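Local coordinates for protein beta-N-acetylhexosaminidase (Microbacterium sp. HJ5, PDB 7BWG) that probably hydrolyses terminal non-reducing N-acetyl-D-hexosamine residues from N-acetyl-beta-D-hexosaminides, as a member of glycoside hydrolase family 20, at residues S394-I399 against S414-P419. Sequence-based numbering, arbitrary orientation.
Sequences SPADAI and SWANGP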
ATOM      1  N   SER A 394     -26.698   2.976   5.515  1.00 20.04           N
ATOM      2  CA  SER A 394     -26.863   4.277   4.868  1.00 18.33           C
ATOM      3  C   SER A 394     -28.211   4.306   4.159  1.00 21.93           C
ATOM      4  O   SER A 394     -28.288   4.237   2.926  1.00 22.15           O
ATOM      5  CB  SER A 394     -25.719   4.547   3.890  1.00 19.79           C
ATOM      6  OG  SER A 394     -25.664   3.564   2.873  1.00 24.71           O
ATOM      7  N   PRO A 395     -29.303   4.421   4.916  1.00 20.98           N
ATOM      8  CA  PRO A 395     -30.637   4.334   4.305  1.00 22.49           C
ATOM      9  C   PRO A 395     -30.879   5.473   3.324  1.00 24.95           C
ATOM     10  O   PRO A 395     -30.655   6.645   3.639  1.00 23.80           O
ATOM     11  CB  PRO A 395     -31.587   4.406   5.507  1.00 27.41           C
ATOM     12  CG  PRO A 395     -30.729   4.132   6.710  1.00 21.24           C
ATOM     13  CD  PRO A 395     -29.373   4.650   6.367  1.00 18.82           C
ATOM     14  N   ALA A 396     -31.334   5.113   2.122  1.00 22.15           N
ATOM     15  CA  ALA A 396     -31.544   6.105   1.072  1.00 22.56           C
ATOM     16  C   ALA A 396     -32.582   7.138   1.490  1.00 24.18           C
ATOM     17  O   ALA A 396     -32.356   8.347   1.372  1.00 22.87           O
ATOM     18  CB  ALA A 396     -31.968   5.418  -0.226  1.00 25.67           C
ATOM     19  N   ASP A 397     -33.734   6.677   1.980  1.00 24.60           N
ATOM     20  CA  ASP A 397     -34.775   7.600   2.413  1.00 24.20           C
ATOM     21  C   ASP A 397     -34.331   8.448   3.597  1.00 24.25           C
ATOM     22  O   ASP A 397     -34.839   9.560   3.775  1.00 27.77           O
ATOM     23  CB  ASP A 397     -36.049   6.830   2.766  1.00 24.83           C
ATOM     24  CG  ASP A 397     -35.831   5.823   3.878  1.00 29.63           C
ATOM     25  OD1 ASP A 397     -34.664   5.454   4.127  1.00 29.91           O
ATOM     26  OD2 ASP A 397     -36.825   5.403   4.508  1.00 31.76           O
ATOM     27  N   ALA A 398     -33.382   7.961   4.397  1.00 22.91           N
ATOM     28  CA  ALA A 398     -32.941   8.664   5.596  1.00 23.83           C
ATOM     29  C   ALA A 398     -31.703   9.520   5.347  1.00 26.06           C
ATOM     30  O   ALA A 398     -31.769  10.750   5.419  1.00 25.40           O
ATOM     31  CB  ALA A 398     -32.669   7.659   6.723  1.00 23.88           C
ATOM     32  N   ILE A 399     -30.571   8.890   5.033  1.00 29.95           N
ATOM     33  CA  ILE A 399     -29.272   9.539   5.162  1.00 22.47           C
ATOM     34  C   ILE A 399     -28.663   9.936   3.825  1.00 21.88           C
ATOM     35  O   ILE A 399     -27.587  10.555   3.811  1.00 23.17           O
ATOM     36  CB  ILE A 399     -28.300   8.655   5.967  1.00 19.89           C
ATOM     37  CG1 ILE A 399     -27.396   9.540   6.824  1.00 22.86           C
ATOM     38  CG2 ILE A 399     -27.512   7.740   5.049  1.00 22.94           C
ATOM     39  CD1 ILE A 399     -28.185  10.351   7.832  1.00 25.00           C
ATOM     40  N   SER A 414     -34.964  12.537  -5.851  1.00 32.97           N
ATOM     41  CA  SER A 414     -36.116  12.136  -5.052  1.00 27.97           C
ATOM     42  C   SER A 414     -36.499  10.678  -5.290  1.00 22.70           C
ATOM     43  O   SER A 414     -37.642  10.295  -5.015  1.00 20.79           O
ATOM     44  CB  SER A 414     -37.321  13.034  -5.350  1.00 22.97           C
ATOM     45  OG  SER A 414     -37.678  12.968  -6.720  1.00 22.88           O
ATOM     46  N   TRP A 415     -35.572   9.853  -5.784  1.00 26.74           N
ATOM     47  CA  TRP A 415     -35.914   8.504  -6.218  1.00 29.00           C
ATOM     48  C   TRP A 415     -36.217   7.553  -5.069  1.00 27.77           C
ATOM     49  O   TRP A 415     -36.724   6.456  -5.326  1.00 26.95           O
ATOM     50  CB  TRP A 415     -34.788   7.925  -7.077  1.00 26.40           C
ATOM     51  CG  TRP A 415     -33.477   7.779  -6.363  1.00 22.10           C
ATOM     52  CD1 TRP A 415     -32.410   8.627  -6.431  1.00 24.76           C
ATOM     53  CD2 TRP A 415     -33.085   6.714  -5.486  1.00 23.09           C
ATOM     54  NE1 TRP A 415     -31.383   8.161  -5.648  1.00 31.37           N
ATOM     55  CE2 TRP A 415     -31.773   6.988  -5.056  1.00 25.40           C
ATOM     56  CE3 TRP A 415     -33.717   5.555  -5.021  1.00 26.28           C
ATOM     57  CZ2 TRP A 415     -31.083   6.150  -4.187  1.00 25.72           C
ATOM     58  CZ3 TRP A 415     -33.031   4.727  -4.154  1.00 24.21           C
ATOM     59  CH2 TRP A 415     -31.728   5.027  -3.747  1.00 24.89           C
ATOM     60  N   ALA A 416     -35.906   7.923  -3.826  1.00 25.85           N
ATOM     61  CA  ALA A 416     -36.196   7.055  -2.690  1.00 27.68           C
ATOM     62  C   ALA A 416     -37.701   6.889  -2.523  1.00 33.04           C
ATOM     63  O   ALA A 416     -38.322   6.059  -3.194  1.00 37.47           O
ATOM     64  CB  ALA A 416     -35.573   7.616  -1.409  1.00 24.48           C
ATOM     65  N   ASN A 417     -38.294   7.666  -1.623  1.00 26.23           N
ATOM     66  CA  ASN A 417     -39.742   7.773  -1.493  1.00 26.49           C
ATOM     67  C   ASN A 417     -40.136   9.241  -1.433  1.00 26.38           C
ATOM     68  O   ASN A 417     -40.903   9.681  -0.574  1.00 27.28           O
ATOM     69  CB  ASN A 417     -40.249   7.011  -0.272  1.00 32.29           C
ATOM     70  CG  ASN A 417     -39.834   5.554  -0.278  1.00 28.90           C
ATOM     71  OD1 ASN A 417     -40.052   4.838  -1.256  1.00 31.89           O
ATOM     72  ND2 ASN A 417     -39.234   5.104   0.817  1.00 24.40           N
ATOM     73  N   GLY A 418     -39.592  10.022  -2.364  1.00 22.62           N
ATOM     74  CA  GLY A 418     -39.793  11.449  -2.384  1.00 25.13           C
ATOM     75  C   GLY A 418     -38.605  12.187  -1.806  1.00 23.07           C
ATOM     76  O   GLY A 418     -37.566  11.596  -1.497  1.00 25.42           O
ATOM     77  N   PRO A 419     -38.729  13.505  -1.666  1.00 20.19           N
ATOM     78  CA  PRO A 419     -37.682  14.275  -0.989  1.00 22.64           C
ATOM     79  C   PRO A 419     -37.553  13.858   0.470  1.00 20.70           C
ATOM     80  O   PRO A 419     -38.467  13.287   1.068  1.00 23.84           O
ATOM     81  CB  PRO A 419     -38.164  15.725  -1.117  1.00 23.17           C
ATOM     82  CG  PRO A 419     -39.112  15.715  -2.271  1.00 19.03           C
ATOM     83  CD  PRO A 419     -39.773  14.370  -2.240  1.00 23.78           C
TER
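The indole of W415 meets the methyl of A396 obliquely, with its benzo end: A396 CB lies 3.6 Å from W415 CH2, the outer corner of the six-membered ring, and 4.1 Å from each flanking atom, W415 CZ2 and CZ3. CG of W415 occupies the crowded position between its backbone N and carbonyl carbon (chi1 62°), and chi2 of -100° extends the benzo end toward residues 394-399. The second flat group, the carboxylate of D397, is directed elsewhere: with CG likewise tucked between N and the carbonyl carbon, OD1 accepts a hydrogen bond from the backbone N of Y370, and the side chain also touches R424 of helix 422-426. A416, the next residue after W415, points its methyl toward the weakly bonded helical turn at A396 and D397, with A416 CB 3.9 Å from D397 CA and 4.4 Å from A396 CB. Residues 394-399 follow strand 391-393 of the catalytic TIM barrel, so the contact packs a later loop against a helical turn at the C-terminal end of a barrel strand, away from the predicted proton donor E320. I399 N donates a hydrogen bond to P395 O within this turn. In 414-419 the chain turns around A416, with a weak hydrogen bond from G418 N to S414 O (3.3 Å) across the turn. No hydrogen bond links the two segments directly, but D397 O pairs with T420 OG1 just beyond P419, and R424 NH1 bonds G418 O.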